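Local coordinates for autoinducer 2-binding protein LsrB (Clostridium saccharobutylicum DSM 13864, PDB 6DSP) that binds the quorum-sensing signal autoinducer-2 in a pocket of its periplasmic binding protein fold, acting as a receptor of the LsrB family, at residues 124-127 with 128-131; 181-184 with 185-188; 239-242 with 243-246; 280-283 with 284-288. All blocks are in the same frame, centred on the assembly; numbering follows the deposited sequence.

In the fold
From the N terminus, contact 1 (124-127 with 128-131) comes first: it turns the chain from strand 120-123 of the mixed sheet into helix 127-144 and includes Q124 of the autoinducer pocket. Contact 2 (181-184 with 185-188) closes the loop from helix 166-182 to strand 187-195, and contact 3 (239-242 with 243-246) the one from helix 227-237 to strand 246-249; these two strands are the outermost of the four-stranded parallel sheet. Contact 4 (280-283 with 284-288) lies within helix 273-288, beside the mixed sheet. The four follow in series without nesting or crossing. Contacts 2 and 4 lie on opposite sides of the chain's centre, their centres about 42 Å apart.

Contact 1 (124-127 with 128-131); sequences QGTP and EQLG
The side chains of T126 and Q129 cross at about a right angle, with T126 OG1 set against Q129 CG at 3.2 Å. Each side chain also takes a backbone N-H of the other residue, which defines a capping box with T126 as the N-cap of the helix. T126 OG1 stands between its own backbone N and carbonyl carbon (chi1 68°), which turns it to the helix opening, where it accepts from Q129 N at 3.1 Å. In the reverse direction Q129 extends its chain beyond CG and brings OE1 back to T126 N, 3.0 Å away; the donor lies in the amide plane, on a lone pair. An i to i+4 bond, L130 N to T126 O, measures 2.9 Å, and G131 N to P127 O continues the pattern.

A second right-angle crossing joins Q124 and L130, where Q124 CG meets L130 CD1 at 3.7 Å. The same methyl lies 3.5 Å from G125 O, so it contacts both residues ahead of the cap. The Q124 chain bends at chi2, and its amide is fixed by partners elsewhere: OE1 bonds to Q276 NE2 and NE2 to D110 OD1. The side chain of Q124 also touches the bound autoinducer, so Q124, three residues ahead of the helix, is itself part of the ligand pocket.

In the fold, this turn carries the chain out of strand 120-123 into helix 127-144, while P127 and L130 pack against S170 and W171 of helix 166-182, respectively.

Contact 2 (181-184 with 185-188); sequences SKYP and NWQN
Y183, the first residue to leave helical backbone angles after helix 166-182, has CG of the preceding K182 over one face of its ring and W186 CZ2 over the opposite one. The second pairing is an offset stack on the six-membered ring of W186, with centroids 4.7 Å apart and planes 13° from parallel. Y183 CB sits over the five-membered ring of the indole, 3.4 Å from its centroid and 7° off the normal, a CH-pi contact. With CG beside the backbone N (chi1 -54°), the phenol ring continues from that CB along the indole. V135 of helix 127-144 touches both aromatic side chains, and Y139 meets the Y183 ring.

The carbonyl of Y183 closes a type I turn, accepting from W186 N at 3.0 Å with the donor well above the carbonyl plane. A water also donates to Y183 O, at 2.9 Å, and reaches W186 O at 2.8 Å. P184 occupies the second position of the turn, ahead of N185, whose ND2 bonds to K151 O. The turn links helix 166-182 to strand 187-195 within a beta-alpha-beta unit that begins with strand 155-160.

Chemically, the contact combines dispersion between two buried aromatic groups with backbone polarity met by the turn bond and the water. The indole N-H is satisfied by P149 O, so W186 is buried without leaving the one polar atom of its side chain unpaired.

Contact 3 (239-242 with 243-246); sequences GLTA and KNVT
Hydrogen bonds from backbone N-H groups to side chains link T241 with the residues that follow. N244 OD1 accepts from T241 N at 2.9 Å, with the donor in the amide plane and on a lone pair. N244 places CG beside its own backbone N (chi1 -62°), which brings the carboxamide oxygen back along the preceding chain. T241 OG1 in turn accepts from K243 N at 3.0 Å, a bond that meets the definition of an ST turn.

Backbone bonds form the second group. N244 N donates to T241 O at 2.9 Å, the donor standing 55° out of the carbonyl plane, and the helical angles of A242 and K243 make this a type I turn. V245 N points to the same oxygen in a weak bond. The turn belongs to the link between helix 227-237 and strand 246-249. G239, with positive phi, is the C-prime residue of the Schellman motif that ends the helix, and A242 is further tied by backbone bonding to G263.

Two waters bridge the segments. One donates both to G239 O and to N244 OD1, so this oxygen takes two hydrogen bonds. The other donates to A242 O at 2.8 Å and also pairs with T246 OG1, which bonds to R145 NE as well.

Apolar contact is lighter. L240 CD1 meets V245 CG1 at 4.0 Å, while CD2 of the same leucine rests 3.9 Å from N244 CB. V245 is buried and reaches I217; A242 touches T266.

Contact 4 (280-283 with 284-288); sequences GCYM and AYYIA
Over one face of the Y282 ring lies CD2 of Y285, in an offset edge-to-face pair with the edge of Y285 directed at that face. The centroids are 5.7 Å apart and the planes meet at 60°. At its own edge, near the ring plane, Y285 has the carbonyl oxygen of Y282. Y286 approaches Y282 differently: their planes differ by just 26°, but the rings are slid so far apart that they barely overlap, and the contact is carried by Y282 CE2 against Y286 CD1 at 3.9 Å. Further partners extend the group, W50 meeting Y282 edge-to-face and F52 stacking on Y285.

All three tyrosines put CG opposite the backbone N; for Y282 chi1 is -172°. With spacings of three and four residues along the helix, this sends the rings out together as an aromatic cluster. The cluster belongs to helix 273-288, which packs beside the mixed sheet of the periplasmic binding protein fold: C281 and A284 touch V24 of strand 23-27, A284 also reaches T107 of strand 105-109, and M283 and Y286 lie on I299 of strand 298-301.

Regular i to i+4 bonds hold the backbone beneath. Y286 N to Y282 O is 2.7 Å, and the donor sits nearly along the C=O axis. Y285 N to C281 O measures 2.9 Å, and I287 N to M283 O is 3.0 Å. The M283 carbonyl oxygen also has I287 CG1 close by, at 3.4 Å, while Y286 CB rests 3.2 Å from Y282 O.

Contact 1 (124-127 with 128-131)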
loop_
_atom_site.group_PDB
_atom_site.type_symbol
_atom_site.label_atom_id
_atom_site.label_comp_id
_atom_site.label_asym_id
_atom_site.label_seq_id
_atom_site.Cartn_x
_atom_site.Cartn_y
_atom_site.Cartn_z
ATOM N N GLN A 124 7.185 -0.601 0.738
ATOM C CA GLN A 124 7.235 0.844 0.789
ATOM C C GLN A 124 7.685 1.398 2.145
ATOM O O GLN A 124 7.965 2.601 2.230
ATOM C CB GLN A 124 5.856 1.431 0.448
ATOM C CG GLN A 124 4.674 0.888 1.274
ATOM C CD GLN A 124 3.973 -0.312 0.645
ATOM O OE1 GLN A 124 4.632 -1.252 0.185
ATOM N NE2 GLN A 124 2.653 -0.330 0.687
ATOM N N GLY A 125 7.756 0.589 3.197
ATOM C CA GLY A 125 8.261 1.081 4.470
ATOM C C GLY A 125 7.870 0.163 5.599
ATOM O O GLY A 125 7.066 -0.760 5.441
ATOM N N THR A 126 8.475 0.415 6.769
ATOM C CA THR A 126 8.089 -0.382 7.923
ATOM C C THR A 126 6.723 0.079 8.418
ATOM O O THR A 126 6.311 1.232 8.190
ATOM C CB THR A 126 9.110 -0.244 9.048
ATOM O OG1 THR A 126 9.034 1.094 9.557
ATOM C CG2 THR A 126 10.545 -0.543 8.551
ATOM N N PRO A 127 6.008 -0.787 9.141
ATOM C CA PRO A 127 4.688 -0.368 9.622
ATOM C C PRO A 127 4.767 0.737 10.656
ATOM O O PRO A 127 3.858 1.558 10.743
ATOM C CB PRO A 127 4.044 -1.660 10.153
ATOM C CG PRO A 127 5.148 -2.601 10.348
ATOM C CD PRO A 127 6.268 -2.211 9.390
ATOM N N GLU A 128 5.848 0.797 11.425
ATOM C CA GLU A 128 6.019 1.931 12.330
ATOM C C GLU A 128 6.179 3.231 11.547
ATOM O O GLU A 128 5.544 4.245 11.880
ATOM C CB GLU A 128 7.205 1.679 13.281
ATOM C CG GLU A 128 7.282 2.719 14.389
ATOM C CD GLU A 128 8.360 2.408 15.419
ATOM O OE1 GLU A 128 8.783 1.224 15.492
ATOM O OE2 GLU A 128 8.778 3.347 16.160
ATOM N N GLN A 129 7.022 3.218 10.501
ATOM C CA GLN A 129 7.221 4.416 9.681
ATOM C C GLN A 129 5.902 4.867 9.074
ATOM O O GLN A 129 5.565 6.060 9.073
ATOM C CB GLN A 129 8.173 4.114 8.500
ATOM C CG GLN A 129 9.652 4.084 8.770
ATOM C CD GLN A 129 10.397 3.824 7.467
ATOM O OE1 GLN A 129 10.042 2.917 6.670
ATOM N NE2 GLN A 129 11.414 4.626 7.221
ATOM N N LEU A 130 5.164 3.924 8.485
ATOM C CA LEU A 130 3.986 4.297 7.712
ATOM C C LEU A 130 2.817 4.636 8.628
ATOM O O LEU A 130 2.098 5.613 8.375
ATOM C CB LEU A 130 3.638 3.182 6.712
ATOM C CG LEU A 130 4.676 3.058 5.592
ATOM C CD1 LEU A 130 4.617 1.707 4.906
ATOM C CD2 LEU A 130 4.484 4.190 4.575
ATOM N N GLY A 131 2.637 3.884 9.727
ATOM C CA GLY A 131 1.612 4.265 10.684
ATOM C C GLY A 131 1.846 5.647 11.271
ATOM O O GLY A 131 0.917 6.455 11.365
#

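Contact 2 (181-184 with 185-188)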
loop_
_atom_site.group_PDB
_atom_site.type_symbol
_atom_site.label_atom_id
_atom_site.label_comp_id
_atom_site.label_asym_id
_atom_site.label_seq_id
_atom_site.Cartn_x
_atom_site.Cartn_y
_atom_site.Cartn_z
ATOM N N SER A 181 -0.099 6.299 22.653
ATOM C CA SER A 181 1.075 6.731 23.405
ATOM C C SER A 181 1.250 8.249 23.381
ATOM O O SER A 181 1.482 8.879 24.425
ATOM C CB SER A 181 2.309 6.060 22.803
ATOM O OG SER A 181 3.478 6.461 23.490
ATOM N N LYS A 182 1.175 8.852 22.201
ATOM C CA LYS A 182 1.521 10.252 22.032
ATOM C C LYS A 182 0.319 11.173 22.196
ATOM O O LYS A 182 0.466 12.306 22.657
ATOM C CB LYS A 182 2.174 10.452 20.660
ATOM C CG LYS A 182 3.012 11.727 20.562
ATOM C CD LYS A 182 3.697 11.838 19.207
ATOM C CE LYS A 182 4.572 13.084 19.104
ATOM N NZ LYS A 182 5.852 12.943 19.832
ATOM N N TYR A 183 -0.869 10.719 21.815
ATOM C CA TYR A 183 -2.076 11.543 21.836
ATOM C C TYR A 183 -3.163 10.800 22.594
ATOM O O TYR A 183 -4.209 10.464 22.034
ATOM C CB TYR A 183 -2.518 11.857 20.408
ATOM C CG TYR A 183 -1.418 12.477 19.600
ATOM C CD1 TYR A 183 -0.900 13.710 19.952
ATOM C CD2 TYR A 183 -0.881 11.829 18.498
ATOM C CE1 TYR A 183 0.117 14.278 19.235
ATOM C CE2 TYR A 183 0.136 12.399 17.765
ATOM C CZ TYR A 183 0.635 13.623 18.152
ATOM O OH TYR A 183 1.656 14.217 17.461
ATOM N N PRO A 184 -2.947 10.538 23.884
ATOM C CA PRO A 184 -3.953 9.790 24.664
ATOM C C PRO A 184 -5.311 10.457 24.727
ATOM O O PRO A 184 -6.294 9.760 24.999
ATOM C CB PRO A 184 -3.327 9.681 26.054
ATOM C CG PRO A 184 -2.408 10.883 26.124
ATOM C CD PRO A 184 -1.835 11.003 24.725
ATOM N N ASN A 185 -5.405 11.769 24.465
ATOM C CA ASN A 185 -6.696 12.441 24.485
ATOM C C ASN A 185 -7.534 12.169 23.243
ATOM O O ASN A 185 -8.745 12.403 23.261
ATOM C CB ASN A 185 -6.526 13.963 24.652
ATOM C CG ASN A 185 -5.927 14.343 25.985
ATOM O OD1 ASN A 185 -5.873 13.536 26.909
ATOM N ND2 ASN A 185 -5.502 15.593 26.097
ATOM N N TRP A 186 -6.931 11.678 22.163
ATOM C CA TRP A 186 -7.734 11.395 20.984
ATOM C C TRP A 186 -8.692 10.249 21.276
ATOM O O TRP A 186 -8.411 9.359 22.095
ATOM C CB TRP A 186 -6.837 11.028 19.805
ATOM C CG TRP A 186 -5.975 12.141 19.240
ATOM C CD1 TRP A 186 -5.622 13.325 19.843
ATOM C CD2 TRP A 186 -5.338 12.148 17.958
ATOM N NE1 TRP A 186 -4.822 14.059 19.012
ATOM C CE2 TRP A 186 -4.631 13.361 17.842
ATOM C CE3 TRP A 186 -5.306 11.243 16.880
ATOM C CZ2 TRP A 186 -3.878 13.681 16.705
ATOM C CZ3 TRP A 186 -4.566 11.568 15.761
ATOM C CH2 TRP A 186 -3.869 12.764 15.669
ATOM N N GLN A 187 -9.815 10.241 20.553
ATOM C CA GLN A 187 -10.868 9.255 20.742
ATOM C C GLN A 187 -11.146 8.592 19.408
ATOM O O GLN A 187 -11.574 9.251 18.455
ATOM C CB GLN A 187 -12.150 9.936 21.231
ATOM C CG GLN A 187 -11.973 10.633 22.586
ATOM C CD GLN A 187 -13.230 11.351 23.038
ATOM O OE1 GLN A 187 -14.288 11.207 22.424
ATOM N NE2 GLN A 187 -13.124 12.109 24.121
ATOM N N ASN A 188 -10.944 7.285 19.353
ATOM C CA ASN A 188 -11.298 6.544 18.150
ATOM C C ASN A 188 -12.798 6.283 18.222
ATOM O O ASN A 188 -13.265 5.512 19.071
ATOM C CB ASN A 188 -10.497 5.247 18.068
ATOM C CG ASN A 188 -10.745 4.505 16.769
ATOM O OD1 ASN A 188 -11.824 4.601 16.188
ATOM N ND2 ASN A 188 -9.749 3.768 16.299
HETATM O O HOH W 1 -5.900 8.144 22.081
#

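Contact 3 (239-242 with 243-246)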
loop_
_atom_site.group_PDB
_atom_site.type_symbol
_atom_site.label_atom_id
_atom_site.label_comp_id
_atom_site.label_asym_id
_atom_site.label_seq_id
_atom_site.Cartn_x
_atom_site.Cartn_y
_atom_site.Cartn_z
ATOM N N GLY A 239 -20.742 18.718 1.067
ATOM C CA GLY A 239 -20.498 20.144 1.071
ATOM C C GLY A 239 -19.350 20.566 1.950
ATOM O O GLY A 239 -19.207 21.759 2.210
ATOM N N LEU A 240 -18.538 19.626 2.409
ATOM C CA LEU A 240 -17.468 19.913 3.348
ATOM C C LEU A 240 -16.181 20.265 2.627
ATOM O O LEU A 240 -15.957 19.891 1.469
ATOM C CB LEU A 240 -17.199 18.696 4.229
ATOM C CG LEU A 240 -18.411 18.137 4.978
ATOM C CD1 LEU A 240 -18.026 16.924 5.790
ATOM C CD2 LEU A 240 -19.052 19.175 5.885
ATOM N N THR A 241 -15.315 20.990 3.343
ATOM C CA THR A 241 -13.953 21.263 2.896
ATOM C C THR A 241 -12.986 20.865 3.997
ATOM O O THR A 241 -13.384 20.387 5.078
ATOM C CB THR A 241 -13.751 22.752 2.617
ATOM O OG1 THR A 241 -13.759 23.448 3.872
ATOM C CG2 THR A 241 -14.826 23.279 1.705
ATOM N N ALA A 242 -11.686 21.037 3.702
ATOM C CA ALA A 242 -10.641 20.787 4.685
ATOM C C ALA A 242 -10.813 21.640 5.943
ATOM O O ALA A 242 -10.255 21.297 6.989
ATOM C CB ALA A 242 -9.285 21.097 4.058
ATOM N N LYS A 243 -11.594 22.722 5.883
ATOM C CA LYS A 243 -11.825 23.503 7.089
ATOM C C LYS A 243 -12.815 22.833 8.032
ATOM O O LYS A 243 -12.836 23.168 9.228
ATOM C CB LYS A 243 -12.278 24.917 6.700
ATOM C CG LYS A 243 -11.152 25.685 6.030
ATOM C CD LYS A 243 -9.904 25.667 6.935
ATOM C CE LYS A 243 -8.925 26.784 6.634
ATOM N NZ LYS A 243 -7.701 26.607 7.455
ATOM N N ASN A 244 -13.655 21.922 7.526
ATOM C CA ASN A 244 -14.657 21.238 8.339
ATOM C C ASN A 244 -14.135 19.962 8.961
ATOM O O ASN A 244 -14.467 19.666 10.110
ATOM C CB ASN A 244 -15.860 20.839 7.479
ATOM C CG ASN A 244 -16.560 22.036 6.875
ATOM O OD1 ASN A 244 -16.537 22.232 5.668
ATOM N ND2 ASN A 244 -17.219 22.817 7.709
ATOM N N VAL A 245 -13.338 19.196 8.216
ATOM C CA VAL A 245 -12.921 17.866 8.643
ATOM C C VAL A 245 -11.574 17.581 8.006
ATOM O O VAL A 245 -11.282 18.057 6.898
ATOM C CB VAL A 245 -13.970 16.805 8.239
ATOM C CG1 VAL A 245 -14.112 16.719 6.696
ATOM C CG2 VAL A 245 -13.612 15.446 8.824
ATOM N N THR A 246 -10.735 16.822 8.713
ATOM C CA THR A 246 -9.423 16.496 8.186
ATOM C C THR A 246 -9.414 15.067 7.670
ATOM O O THR A 246 -9.681 14.127 8.416
ATOM C CB THR A 246 -8.323 16.686 9.228
ATOM O OG1 THR A 246 -8.272 18.085 9.605
ATOM C CG2 THR A 246 -6.971 16.219 8.693
HETATM O O HOH W 2 -18.018 23.758 3.916
HETATM O O HOH W 3 -8.037 19.667 7.301
#

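Contact 4 (280-283 with 284-288)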
loop_
_atom_site.group_PDB
_atom_site.type_symbol
_atom_site.label_atom_id
_atom_site.label_comp_id
_atom_site.label_asym_id
_atom_site.label_seq_id
_atom_site.Cartn_x
_atom_site.Cartn_y
_atom_site.Cartn_z
ATOM N N GLY A 280 10.156 -4.792 -7.564
ATOM C CA GLY A 280 9.619 -6.112 -7.283
ATOM C C GLY A 280 9.799 -7.048 -8.457
ATOM O O GLY A 280 10.221 -8.196 -8.301
ATOM N N CYS A 281 9.506 -6.552 -9.652
ATOM C CA CYS A 281 9.682 -7.376 -10.844
ATOM C C CYS A 281 11.148 -7.661 -11.113
ATOM O O CYS A 281 11.496 -8.770 -11.540
ATOM C CB CYS A 281 9.046 -6.696 -12.051
ATOM S SG CYS A 281 7.241 -6.665 -11.962
ATOM N N TYR A 282 12.034 -6.696 -10.846
ATOM C CA TYR A 282 13.463 -6.949 -11.015
ATOM C C TYR A 282 13.951 -8.060 -10.078
ATOM O O TYR A 282 14.722 -8.946 -10.493
ATOM C CB TYR A 282 14.303 -5.685 -10.777
ATOM C CG TYR A 282 15.741 -5.954 -11.146
ATOM C CD1 TYR A 282 16.179 -5.791 -12.453
ATOM C CD2 TYR A 282 16.648 -6.446 -10.204
ATOM C CE1 TYR A 282 17.489 -6.084 -12.818
ATOM C CE2 TYR A 282 17.975 -6.744 -10.565
ATOM C CZ TYR A 282 18.381 -6.556 -11.880
ATOM O OH TYR A 282 19.679 -6.823 -12.287
ATOM N N MET A 283 13.538 -8.021 -8.804
ATOM C CA MET A 283 13.970 -9.066 -7.874
ATOM C C MET A 283 13.495 -10.432 -8.340
ATOM O O MET A 283 14.241 -11.415 -8.258
ATOM C CB MET A 283 13.469 -8.761 -6.463
ATOM C CG MET A 283 14.098 -7.476 -5.857
ATOM S SD MET A 283 15.933 -7.440 -5.881
ATOM C CE MET A 283 16.285 -8.896 -4.880
ATOM N N ALA A 284 12.237 -10.521 -8.797
ATOM C CA ALA A 284 11.731 -11.786 -9.331
ATOM C C ALA A 284 12.556 -12.263 -10.530
ATOM O O ALA A 284 12.933 -13.430 -10.601
ATOM C CB ALA A 284 10.278 -11.617 -9.710
ATOM N N TYR A 285 12.859 -11.358 -11.463
ATOM C CA TYR A 285 13.657 -11.684 -12.643
ATOM C C TYR A 285 15.065 -12.101 -12.251
ATOM O O TYR A 285 15.618 -13.060 -12.796
ATOM C CB TYR A 285 13.704 -10.458 -13.547
ATOM C CG TYR A 285 14.873 -10.407 -14.489
ATOM C CD1 TYR A 285 14.863 -11.127 -15.677
ATOM C CD2 TYR A 285 15.962 -9.591 -14.220
ATOM C CE1 TYR A 285 15.943 -11.075 -16.564
ATOM C CE2 TYR A 285 17.045 -9.521 -15.098
ATOM C CZ TYR A 285 17.024 -10.270 -16.262
ATOM O OH TYR A 285 18.096 -10.191 -17.124
ATOM N N TYR A 286 15.654 -11.390 -11.289
ATOM C CA TYR A 286 17.025 -11.659 -10.873
ATOM C C TYR A 286 17.140 -13.048 -10.274
ATOM O O TYR A 286 18.074 -13.806 -10.594
ATOM C CB TYR A 286 17.427 -10.585 -9.858
ATOM C CG TYR A 286 18.862 -10.623 -9.416
ATOM C CD1 TYR A 286 19.865 -10.109 -10.211
ATOM C CD2 TYR A 286 19.207 -11.148 -8.184
ATOM C CE1 TYR A 286 21.195 -10.129 -9.809
ATOM C CE2 TYR A 286 20.530 -11.164 -7.758
ATOM C CZ TYR A 286 21.535 -10.648 -8.581
ATOM O OH TYR A 286 22.869 -10.639 -8.214
ATOM N N ILE A 287 16.176 -13.422 -9.433
ATOM C CA ILE A 287 16.189 -14.763 -8.852
ATOM C C ILE A 287 15.839 -15.819 -9.894
ATOM O O ILE A 287 16.506 -16.861 -9.986
ATOM C CB ILE A 287 15.245 -14.812 -7.650
ATOM C CG1 ILE A 287 15.769 -13.915 -6.519
ATOM C CG2 ILE A 287 15.037 -16.270 -7.193
ATOM C CD1 ILE A 287 14.697 -13.705 -5.457
ATOM N N ALA A 288 14.814 -15.562 -10.717
ATOM C CA ALA A 288 14.419 -16.537 -11.739
ATOM C C ALA A 288 15.512 -16.765 -12.776
ATOM O O ALA A 288 15.548 -17.832 -13.406
ATOM C CB ALA A 288 13.127 -16.082 -12.406
#